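Local structure of tRNA uridine(34) acetyltransferase (Methanocaldococcus infernus, 6IA8) at residues A[63-71]-A[112-122]; A[219-230]-A[259-270]. The protein catalyses formation of 5-carboxymethyluridine at the wobble position 34 of tRNAs from acetyl-CoA, by radical S-adenosyl-L-methionine chemistry. All coordinates share one frame; numbering follows the deposited sequence.

Contact 1: residues A[63-71]-A[112-122]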
loop_
_atom_site.group_PDB
_atom_site.type_symbol
_atom_site.label_atom_id
_atom_site.label_comp_id
_atom_site.label_asym_id
_atom_site.label_seq_id
_atom_site.Cartn_x
_atom_site.Cartn_y
_atom_site.Cartn_z
ATOM N N ALA A 63 7.868 11.417 1.322
ATOM C CA ALA A 63 6.862 12.340 0.828
ATOM C C ALA A 63 5.923 11.604 -0.113
ATOM O O ALA A 63 6.364 10.954 -1.065
ATOM C CB ALA A 63 7.519 13.505 0.097
ATOM N N VAL A 64 4.629 11.731 0.129
ATOM C CA VAL A 64 3.626 11.114 -0.735
ATOM C C VAL A 64 3.213 12.134 -1.785
ATOM O O VAL A 64 2.756 13.230 -1.449
ATOM C CB VAL A 64 2.407 10.637 0.066
ATOM C CG1 VAL A 64 1.360 10.111 -0.894
ATOM C CG2 VAL A 64 2.812 9.547 1.070
ATOM N N VAL A 65 3.392 11.785 -3.049
ATOM C CA VAL A 65 3.075 12.659 -4.172
ATOM C C VAL A 65 2.002 11.931 -4.966
ATOM O O VAL A 65 2.298 10.993 -5.712
ATOM C CB VAL A 65 4.306 12.954 -5.036
ATOM C CG1 VAL A 65 3.945 13.696 -6.306
ATOM C CG2 VAL A 65 5.382 13.733 -4.242
ATOM N N ALA A 66 0.757 12.363 -4.813
ATOM C CA ALA A 66 -0.381 11.763 -5.491
ATOM C C ALA A 66 -0.770 12.631 -6.678
ATOM O O ALA A 66 -1.014 13.825 -6.513
ATOM C CB ALA A 66 -1.564 11.640 -4.533
ATOM N N VAL A 67 -0.850 12.029 -7.862
ATOM C CA VAL A 67 -1.140 12.761 -9.091
ATOM C C VAL A 67 -2.276 12.085 -9.847
ATOM O O VAL A 67 -2.523 10.888 -9.704
ATOM C CB VAL A 67 0.096 12.867 -10.007
ATOM C CG1 VAL A 67 1.239 13.597 -9.282
ATOM C CG2 VAL A 67 0.535 11.518 -10.450
ATOM N N MET A 68 -2.947 12.876 -10.688
ATOM C CA MET A 68 -4.154 12.459 -11.390
ATOM C C MET A 68 -3.893 12.345 -12.887
ATOM O O MET A 68 -3.230 13.195 -13.484
ATOM C CB MET A 68 -5.291 13.457 -11.152
ATOM C CG MET A 68 -6.198 13.142 -9.980
ATOM S SD MET A 68 -7.571 12.085 -10.460
ATOM C CE MET A 68 -8.235 11.638 -8.859
ATOM N N THR A 69 -4.428 11.300 -13.494
ATOM C CA THR A 69 -4.335 11.108 -14.932
ATOM C C THR A 69 -5.490 11.799 -15.645
ATOM O O THR A 69 -6.452 12.249 -15.022
ATOM C CB THR A 69 -4.324 9.620 -15.272
ATOM O OG1 THR A 69 -5.491 9.005 -14.731
ATOM C CG2 THR A 69 -3.087 8.963 -14.685
ATOM N N SER A 70 -5.383 11.871 -16.974
ATOM C CA SER A 70 -6.387 12.555 -17.780
ATOM C C SER A 70 -7.672 11.734 -17.863
ATOM O O SER A 70 -7.633 10.504 -17.809
ATOM C CB SER A 70 -5.875 12.816 -19.199
ATOM O OG SER A 70 -4.961 13.888 -19.224
ATOM N N PRO A 71 -8.831 12.401 -17.998
ATOM C CA PRO A 71 -10.092 11.699 -18.282
ATOM C C PRO A 71 -10.019 10.826 -19.530
ATOM O O PRO A 71 -10.279 9.624 -19.429
ATOM C CB PRO A 71 -11.095 12.842 -18.480
ATOM C CG PRO A 71 -10.544 13.966 -17.652
ATOM C CD PRO A 71 -9.038 13.841 -17.742
ATOM N N PHE A 112 -3.992 18.305 -15.547
ATOM C CA PHE A 112 -3.548 16.917 -15.427
ATOM C C PHE A 112 -2.149 16.677 -15.989
ATOM O O PHE A 112 -1.798 15.534 -16.342
ATOM C CB PHE A 112 -4.539 15.978 -16.107
ATOM C CG PHE A 112 -5.947 16.110 -15.599
ATOM C CD1 PHE A 112 -6.850 16.921 -16.263
ATOM C CD2 PHE A 112 -6.368 15.435 -14.461
ATOM C CE1 PHE A 112 -8.152 17.052 -15.809
ATOM C CE2 PHE A 112 -7.670 15.561 -14.005
ATOM C CZ PHE A 112 -8.553 16.372 -14.673
ATOM N N ASP A 113 -1.347 17.723 -16.081
ATOM C CA ASP A 113 0.025 17.587 -16.549
ATOM C C ASP A 113 0.811 16.799 -15.506
ATOM O O ASP A 113 0.861 17.213 -14.339
ATOM C CB ASP A 113 0.633 18.957 -16.784
ATOM C CG ASP A 113 2.028 18.889 -17.404
ATOM O OD1 ASP A 113 2.892 18.153 -16.899
ATOM O OD2 ASP A 113 2.254 19.607 -18.405
ATOM N N PRO A 114 1.442 15.680 -15.869
ATOM C CA PRO A 114 2.166 14.903 -14.841
ATOM C C PRO A 114 3.330 15.655 -14.227
ATOM O O PRO A 114 3.556 15.572 -13.010
ATOM C CB PRO A 114 2.638 13.645 -15.598
ATOM C CG PRO A 114 2.675 14.063 -17.047
ATOM C CD PRO A 114 1.517 15.055 -17.202
ATOM N N TYR A 115 4.092 16.382 -15.040
ATOM C CA TYR A 115 5.247 17.099 -14.514
ATOM C C TYR A 115 4.808 18.198 -13.557
ATOM O O TYR A 115 5.352 18.323 -12.454
ATOM C CB TYR A 115 6.087 17.680 -15.658
ATOM C CG TYR A 115 7.380 18.340 -15.203
ATOM C CD1 TYR A 115 7.358 19.540 -14.494
ATOM C CD2 TYR A 115 8.607 17.774 -15.479
ATOM C CE1 TYR A 115 8.528 20.165 -14.086
ATOM C CE2 TYR A 115 9.787 18.386 -15.068
ATOM C CZ TYR A 115 9.743 19.573 -14.367
ATOM O OH TYR A 115 10.915 20.200 -13.971
ATOM N N LEU A 116 3.834 19.017 -13.973
ATOM C CA LEU A 116 3.414 20.141 -13.146
ATOM C C LEU A 116 2.820 19.659 -11.831
ATOM O O LEU A 116 3.046 20.270 -10.785
ATOM C CB LEU A 116 2.410 21.002 -13.904
ATOM C CG LEU A 116 2.889 21.556 -15.247
ATOM C CD1 LEU A 116 1.784 22.398 -15.889
ATOM C CD2 LEU A 116 4.161 22.383 -15.076
ATOM N N GLN A 117 2.051 18.568 -11.860
ATOM C CA GLN A 117 1.484 18.040 -10.623
ATOM C C GLN A 117 2.585 17.569 -9.675
ATOM O O GLN A 117 2.579 17.874 -8.476
ATOM C CB GLN A 117 0.534 16.887 -10.940
ATOM C CG GLN A 117 -0.812 17.304 -11.534
ATOM C CD GLN A 117 -1.691 16.118 -11.794
ATOM O OE1 GLN A 117 -2.456 15.692 -10.922
ATOM N NE2 GLN A 117 -1.577 15.557 -12.989
ATOM N N THR A 118 3.534 16.809 -10.197
ATOM C CA THR A 118 4.597 16.299 -9.348
ATOM C C THR A 118 5.444 17.444 -8.793
ATOM O O THR A 118 5.700 17.527 -7.587
ATOM C CB THR A 118 5.440 15.324 -10.158
ATOM O OG1 THR A 118 4.624 14.237 -10.638
ATOM C CG2 THR A 118 6.589 14.759 -9.291
ATOM N N ARG A 119 5.887 18.345 -9.663
ATOM C CA ARG A 119 6.685 19.480 -9.209
ATOM C C ARG A 119 5.943 20.299 -8.154
ATOM O O ARG A 119 6.514 20.664 -7.113
ATOM C CB ARG A 119 7.064 20.347 -10.417
ATOM C CG ARG A 119 7.644 21.694 -10.074
ATOM C CD ARG A 119 9.141 21.665 -9.891
ATOM N NE ARG A 119 9.694 22.988 -9.580
ATOM C CZ ARG A 119 10.954 23.192 -9.207
ATOM N NH1 ARG A 119 11.797 22.170 -9.125
ATOM N NH2 ARG A 119 11.372 24.415 -8.923
ATOM N N ALA A 120 4.670 20.618 -8.410
ATOM C CA ALA A 120 3.940 21.496 -7.498
ATOM C C ALA A 120 3.818 20.877 -6.103
ATOM O O ALA A 120 3.904 21.578 -5.084
ATOM C CB ALA A 120 2.558 21.822 -8.078
ATOM N N ARG A 121 3.601 19.566 -6.038
ATOM C CA ARG A 121 3.483 18.898 -4.749
ATOM C C ARG A 121 4.818 18.911 -4.007
ATOM O O ARG A 121 4.860 19.120 -2.789
ATOM C CB ARG A 121 2.984 17.463 -4.960
ATOM C CG ARG A 121 2.696 16.709 -3.668
ATOM C CD ARG A 121 1.612 17.364 -2.829
ATOM N NE ARG A 121 1.587 16.829 -1.468
ATOM C CZ ARG A 121 0.958 17.410 -0.452
ATOM N NH1 ARG A 121 0.295 18.540 -0.640
ATOM N NH2 ARG A 121 0.995 16.864 0.752
ATOM N N ILE A 122 5.919 18.691 -4.724
ATOM C CA ILE A 122 7.234 18.691 -4.090
ATOM C C ILE A 122 7.547 20.068 -3.524
ATOM O O ILE A 122 7.978 20.203 -2.372
ATOM C CB ILE A 122 8.305 18.226 -5.090
ATOM C CG1 ILE A 122 8.148 16.710 -5.346
ATOM C CG2 ILE A 122 9.701 18.516 -4.557
ATOM C CD1 ILE A 122 8.928 16.218 -6.576
HETATM O O HOH W 1 -1.982 13.738 -18.425
#
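Gln117 reaches from the first turn of helix 114-122 to the backbone of Met68, at the C-terminal end of strand 63-68. Strand and helix belong to the first beta-alpha unit of the radical SAM core; the helix runs back against the strand at 151°, their axes 8.2 Å apart, before the chain enters the parallel strand 134-140. Along Gln117, CB packs on Val67 CG1 at 3.8 Å, the chain runs extended beyond CG (chi2 -179°), and the terminal amide meets both polar groups of one residue. OE1 accepts from Met68 N at 2.9 Å, the donor tilted from the carbonyl plane, while NE2 gives Met68 O an almost straight bond, 2.9 Å and 175°, in the amide plane and on a lone pair. Glutamine suits this place because its amide offers an acceptor and a donor together, which fixes its rotation; NE2 also bonds Asp113 O weakly. Asp113 is the N-cap; its OD1 accepts from Leu116 N and, weakly, from Tyr115 N.

Nearer the N-terminal end of the strand the contact is apolar. The branched Val65 lays CG1 on Thr118 and CG2 on the aliphatic part of Arg121. Thr118 can sit among valines because its OG1 is bonded to Pro114 O.

Phe112, just before the N-cap, lays its ring along residues 68-71. Thr69 O approaches its CD2 obliquely at 3.2 Å, and CD of the less well ordered Pro71 stands over one face, 4.0 Å from the ring centroid, a CH-pi contact. A water joins Ser70 OG to Phe112 O, to which it donates at 2.8 Å.

Contact 2: residues A[219-230]-A[259-270]. With SO4 (sulfate ion), chain C.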
loop_
_atom_site.group_PDB
_atom_site.type_symbol
_atom_site.label_atom_id
_atom_site.label_comp_id
_atom_site.label_asym_id
_atom_site.label_seq_id
_atom_site.Cartn_x
_atom_site.Cartn_y
_atom_site.Cartn_z
ATOM N N SER A 219 -16.106 -4.700 -2.592
ATOM C CA SER A 219 -16.769 -5.805 -1.915
ATOM C C SER A 219 -16.257 -7.129 -2.473
ATOM O O SER A 219 -15.853 -7.229 -3.634
ATOM C CB SER A 219 -18.299 -5.701 -2.102
ATOM O OG SER A 219 -18.959 -6.816 -1.556
ATOM N N ILE A 220 -16.323 -8.167 -1.640
ATOM C CA ILE A 220 -16.025 -9.521 -2.087
ATOM C C ILE A 220 -17.279 -10.336 -2.400
ATOM O O ILE A 220 -17.172 -11.550 -2.668
ATOM C CB ILE A 220 -15.155 -10.262 -1.057
ATOM C CG1 ILE A 220 -15.912 -10.474 0.253
ATOM C CG2 ILE A 220 -13.851 -9.541 -0.837
ATOM C CD1 ILE A 220 -15.197 -11.486 1.196
ATOM N N TYR A 221 -18.459 -9.711 -2.418
ATOM C CA TYR A 221 -19.700 -10.433 -2.683
ATOM C C TYR A 221 -20.243 -10.051 -4.056
ATOM O O TYR A 221 -20.559 -8.881 -4.293
ATOM C CB TYR A 221 -20.750 -10.145 -1.611
ATOM C CG TYR A 221 -20.308 -10.499 -0.212
ATOM C CD1 TYR A 221 -20.020 -11.806 0.125
ATOM C CD2 TYR A 221 -20.172 -9.509 0.779
ATOM C CE1 TYR A 221 -19.599 -12.132 1.417
ATOM C CE2 TYR A 221 -19.771 -9.825 2.053
ATOM C CZ TYR A 221 -19.490 -11.132 2.371
ATOM O OH TYR A 221 -19.097 -11.449 3.647
ATOM N N ASN A 222 -20.369 -11.034 -4.954
ATOM C CA ASN A 222 -20.836 -10.741 -6.309
ATOM C C ASN A 222 -22.240 -10.152 -6.322
ATOM O O ASN A 222 -22.562 -9.353 -7.217
ATOM C CB ASN A 222 -20.761 -11.997 -7.178
ATOM C CG ASN A 222 -19.338 -12.284 -7.637
ATOM O OD1 ASN A 222 -18.479 -11.403 -7.663
ATOM N ND2 ASN A 222 -19.082 -13.515 -7.978
ATOM N N GLU A 223 -23.083 -10.520 -5.349
ATOM C CA GLU A 223 -24.415 -9.928 -5.276
ATOM C C GLU A 223 -24.322 -8.419 -5.151
ATOM O O GLU A 223 -25.049 -7.686 -5.833
ATOM C CB GLU A 223 -25.209 -10.493 -4.097
ATOM C CG GLU A 223 -26.601 -9.880 -3.964
ATOM C CD GLU A 223 -26.980 -9.515 -2.520
ATOM O OE1 GLU A 223 -27.978 -8.789 -2.330
ATOM O OE2 GLU A 223 -26.294 -9.947 -1.565
ATOM N N ILE A 224 -23.458 -7.945 -4.245
ATOM C CA ILE A 224 -23.285 -6.518 -4.010
ATOM C C ILE A 224 -22.663 -5.850 -5.229
ATOM O O ILE A 224 -23.079 -4.760 -5.632
ATOM C CB ILE A 224 -22.421 -6.298 -2.754
ATOM C CG1 ILE A 224 -22.972 -7.070 -1.551
ATOM C CG2 ILE A 224 -22.288 -4.815 -2.431
ATOM C CD1 ILE A 224 -24.377 -6.784 -1.211
ATOM N N LEU A 225 -21.630 -6.474 -5.812
ATOM C CA LEU A 225 -20.974 -5.901 -6.983
ATOM C C LEU A 225 -21.952 -5.745 -8.138
ATOM O O LEU A 225 -21.991 -4.696 -8.788
ATOM C CB LEU A 225 -19.793 -6.769 -7.395
ATOM C CG LEU A 225 -18.704 -6.930 -6.332
ATOM C CD1 LEU A 225 -17.665 -7.967 -6.730
ATOM C CD2 LEU A 225 -18.023 -5.561 -6.046
ATOM N N LYS A 226 -22.755 -6.777 -8.406
ATOM C CA LYS A 226 -23.727 -6.699 -9.493
ATOM C C LYS A 226 -24.825 -5.701 -9.159
ATOM O O LYS A 226 -25.245 -4.914 -10.015
ATOM C CB LYS A 226 -24.340 -8.069 -9.754
ATOM C CG LYS A 226 -23.401 -9.090 -10.364
ATOM N N LEU A 227 -25.278 -5.699 -7.901
ATOM C CA LEU A 227 -26.358 -4.798 -7.499
ATOM C C LEU A 227 -25.967 -3.338 -7.716
ATOM O O LEU A 227 -26.793 -2.505 -8.113
ATOM C CB LEU A 227 -26.709 -5.060 -6.037
ATOM C CG LEU A 227 -27.985 -4.521 -5.428
ATOM C CD1 LEU A 227 -29.215 -5.136 -6.066
ATOM C CD2 LEU A 227 -27.930 -4.796 -3.925
ATOM N N CYS A 228 -24.707 -3.011 -7.487
ATOM C CA CYS A 228 -24.215 -1.654 -7.683
ATOM C C CYS A 228 -23.643 -1.444 -9.077
ATOM O O CYS A 228 -23.067 -0.389 -9.355
ATOM C CB CYS A 228 -23.157 -1.326 -6.622
ATOM S SG CYS A 228 -23.791 -1.538 -4.917
ATOM N N LYS A 229 -23.776 -2.426 -9.952
ATOM C CA LYS A 229 -23.306 -2.315 -11.329
ATOM C C LYS A 229 -21.821 -1.949 -11.377
ATOM O O LYS A 229 -21.384 -1.078 -12.138
ATOM C CB LYS A 229 -24.163 -1.322 -12.117
ATOM C CG LYS A 229 -25.595 -1.814 -12.277
ATOM C CD LYS A 229 -26.521 -0.824 -12.976
ATOM C CE LYS A 229 -27.955 -1.377 -12.973
ATOM N NZ LYS A 229 -28.960 -0.432 -13.535
ATOM N N ARG A 230 -21.037 -2.638 -10.547
ATOM C CA ARG A 230 -19.587 -2.552 -10.637
ATOM C C ARG A 230 -19.092 -3.424 -11.792
ATOM O O ARG A 230 -19.756 -4.371 -12.226
ATOM C CB ARG A 230 -18.929 -2.981 -9.323
ATOM C CG ARG A 230 -19.538 -2.376 -8.067
ATOM C CD ARG A 230 -19.469 -0.848 -8.029
ATOM N NE ARG A 230 -18.099 -0.345 -8.037
ATOM C CZ ARG A 230 -17.745 0.873 -7.634
ATOM N NH1 ARG A 230 -18.662 1.714 -7.173
ATOM N NH2 ARG A 230 -16.467 1.241 -7.673
ATOM N N MET A 259 -22.173 -0.852 1.516
ATOM C CA MET A 259 -22.683 -0.758 0.161
ATOM C C MET A 259 -24.124 -1.263 0.092
ATOM O O MET A 259 -24.577 -1.996 0.970
ATOM C CB MET A 259 -21.818 -1.572 -0.797
ATOM C CG MET A 259 -20.443 -0.958 -1.030
ATOM S SD MET A 259 -19.401 -2.016 -1.992
ATOM C CE MET A 259 -20.090 -1.854 -3.648
ATOM N N PRO A 260 -24.858 -0.891 -0.957
ATOM C CA PRO A 260 -26.227 -1.407 -1.117
ATOM C C PRO A 260 -26.234 -2.924 -1.082
ATOM O O PRO A 260 -25.386 -3.583 -1.687
ATOM C CB PRO A 260 -26.654 -0.873 -2.489
ATOM C CG PRO A 260 -25.854 0.384 -2.672
ATOM C CD PRO A 260 -24.525 0.140 -1.960
ATOM N N GLY A 261 -27.191 -3.479 -0.352
ATOM C CA GLY A 261 -27.311 -4.912 -0.245
ATOM C C GLY A 261 -26.537 -5.534 0.891
ATOM O O GLY A 261 -26.760 -6.715 1.207
ATOM N N SER A 262 -25.667 -4.775 1.539
ATOM C CA SER A 262 -24.845 -5.319 2.599
ATOM C C SER A 262 -25.492 -5.055 3.959
ATOM O O SER A 262 -26.608 -4.546 4.070
ATOM C CB SER A 262 -23.438 -4.726 2.531
ATOM O OG SER A 262 -22.496 -5.558 3.207
ATOM N N SER A 263 -24.777 -5.415 5.014
ATOM C CA SER A 263 -25.247 -5.231 6.378
ATOM C C SER A 263 -24.029 -5.183 7.285
ATOM O O SER A 263 -22.906 -5.470 6.860
ATOM C CB SER A 263 -26.185 -6.355 6.805
ATOM O OG SER A 263 -25.450 -7.568 6.963
ATOM N N ILE A 264 -24.257 -4.796 8.540
ATOM C CA ILE A 264 -23.163 -4.769 9.505
ATOM C C ILE A 264 -22.535 -6.150 9.614
ATOM O O ILE A 264 -21.314 -6.301 9.513
ATOM C CB ILE A 264 -23.651 -4.249 10.869
ATOM C CG1 ILE A 264 -23.953 -2.743 10.771
ATOM C CG2 ILE A 264 -22.622 -4.526 11.947
ATOM C CD1 ILE A 264 -24.593 -2.157 12.028
ATOM N N GLU A 265 -23.361 -7.184 9.795
ATOM C CA GLU A 265 -22.824 -8.531 9.939
ATOM C C GLU A 265 -22.161 -9.005 8.653
ATOM O O GLU A 265 -21.128 -9.675 8.700
ATOM C CB GLU A 265 -23.928 -9.501 10.350
ATOM C CG GLU A 265 -23.412 -10.899 10.662
ATOM C CD GLU A 265 -22.375 -10.911 11.773
ATOM O OE1 GLU A 265 -22.510 -10.120 12.728
ATOM O OE2 GLU A 265 -21.417 -11.706 11.688
ATOM N N MET A 266 -22.747 -8.696 7.499
ATOM C CA MET A 266 -22.112 -9.045 6.232
ATOM C C MET A 266 -20.751 -8.364 6.084
ATOM O O MET A 266 -19.788 -8.980 5.605
ATOM C CB MET A 266 -23.034 -8.659 5.072
ATOM C CG MET A 266 -22.624 -9.253 3.733
ATOM S SD MET A 266 -23.846 -9.049 2.403
ATOM C CE MET A 266 -25.333 -9.443 3.277
ATOM N N ASP A 267 -20.670 -7.072 6.424
ATOM C CA ASP A 267 -19.387 -6.377 6.359
ATOM C C ASP A 267 -18.360 -6.999 7.302
ATOM O O ASP A 267 -17.194 -7.164 6.931
ATOM C CB ASP A 267 -19.572 -4.895 6.681
ATOM C CG ASP A 267 -20.174 -4.110 5.521
ATOM O OD1 ASP A 267 -20.104 -4.539 4.328
ATOM O OD2 ASP A 267 -20.668 -3.012 5.795
ATOM N N LYS A 268 -18.752 -7.285 8.545
ATOM C CA LYS A 268 -17.838 -7.930 9.484
ATOM C C LYS A 268 -17.314 -9.252 8.929
ATOM O O LYS A 268 -16.119 -9.554 9.045
ATOM C CB LYS A 268 -18.544 -8.150 10.820
ATOM C CG LYS A 268 -18.765 -6.865 11.617
ATOM C CD LYS A 268 -19.436 -7.157 12.948
ATOM C CE LYS A 268 -19.584 -5.882 13.781
ATOM N NZ LYS A 268 -20.326 -6.127 15.059
ATOM N N LYS A 269 -18.195 -10.062 8.339
ATOM C CA LYS A 269 -17.755 -11.335 7.778
ATOM C C LYS A 269 -16.797 -11.123 6.625
ATOM O O LYS A 269 -15.833 -11.889 6.469
ATOM C CB LYS A 269 -18.962 -12.163 7.333
ATOM C CG LYS A 269 -19.762 -12.727 8.516
ATOM C CD LYS A 269 -20.867 -13.667 8.060
ATOM C CE LYS A 269 -21.459 -14.442 9.233
ATOM N NZ LYS A 269 -20.487 -15.407 9.820
ATOM N N MET A 270 -17.017 -10.075 5.826
ATOM C CA MET A 270 -16.091 -9.785 4.739
ATOM C C MET A 270 -14.673 -9.549 5.271
ATOM O O MET A 270 -13.676 -10.041 4.713
ATOM C CB MET A 270 -16.580 -8.563 3.951
ATOM C CG MET A 270 -15.499 -7.965 3.063
ATOM S SD MET A 270 -16.134 -6.778 1.826
ATOM C CE MET A 270 -16.565 -5.372 2.817
HETATM S S SO4 C . -15.553 -1.011 -10.618
HETATM O O1 SO4 C . -15.147 -2.237 -11.307
HETATM O O2 SO4 C . -15.652 -1.236 -9.177
HETATM O O3 SO4 C . -14.577 0.041 -10.880
HETATM O O4 SO4 C . -16.857 -0.597 -11.130
HETATM O O HOH W 2 -20.091 -5.757 0.832
HETATM O O HOH W 3 -28.472 -8.491 0.203
#
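Ile224 drives its CD1 against the turn 259-262, coming within 3.3 Å of Gly261 C, while its CG2 rests on Met259 CB. Glycine fits here because phi is positive (90°) in this type II turn, and Leu227 CD2 lies 3.7 Å from Gly261 CA. The short side chain of Cys228 sets SG 3.5 Å from Pro260 CD, and the flexible Met259 bends at its end to lay CE by the same sulfur.

Tyr221 extends this tight side to helix 264-270. Its ring slides past Met266, CE2 lying 3.4 Å from Met266 CG, and the Met266 sulfur stands obliquely to the ring in a Met-aromatic contact. The hydroxyl donates to Met266 O at 3.2 Å, an acceptor already used by Met270 N. Met270 CG meets Ile220 CG1.

The solvent side is looser: Glu223 is joined to Gly261 by a water, which donates to Glu223 OE1 and Gly261 O. At the far end Arg230 turns its guanidinium edge to a sulfate, NE and NH2 both bonding O2; the ion, probably from the crystallisation liquor, is also bonded by Gly231 N and His232 ND1. Such packing of consecutive beta-alpha loops and helices is characteristic of the radical SAM partial TIM barrel.

Near the start of the modelled chain, strand 63-68 forms one edge of the parallel sheet. Contact 1 closes a connection of 40 residues, most of it (72-106) not modelled, that leads to helix 114-127 and carries the cysteines that probably bind the [4Fe-4S] cluster. The chain then adds strands 134-140, 184-192 and 212-218 before contact 2 opens. Contact 2 closes a shorter excursion of 28 residues, through helix 234-245 and strand 250-255. The contacts are in series, neither nested nor crossed, their centres about 33 Å apart: contact 1 packs a helix on the edge strand 63-68, and contact 2 joins the segments that follow the adjacent strands 212-218 and 250-255.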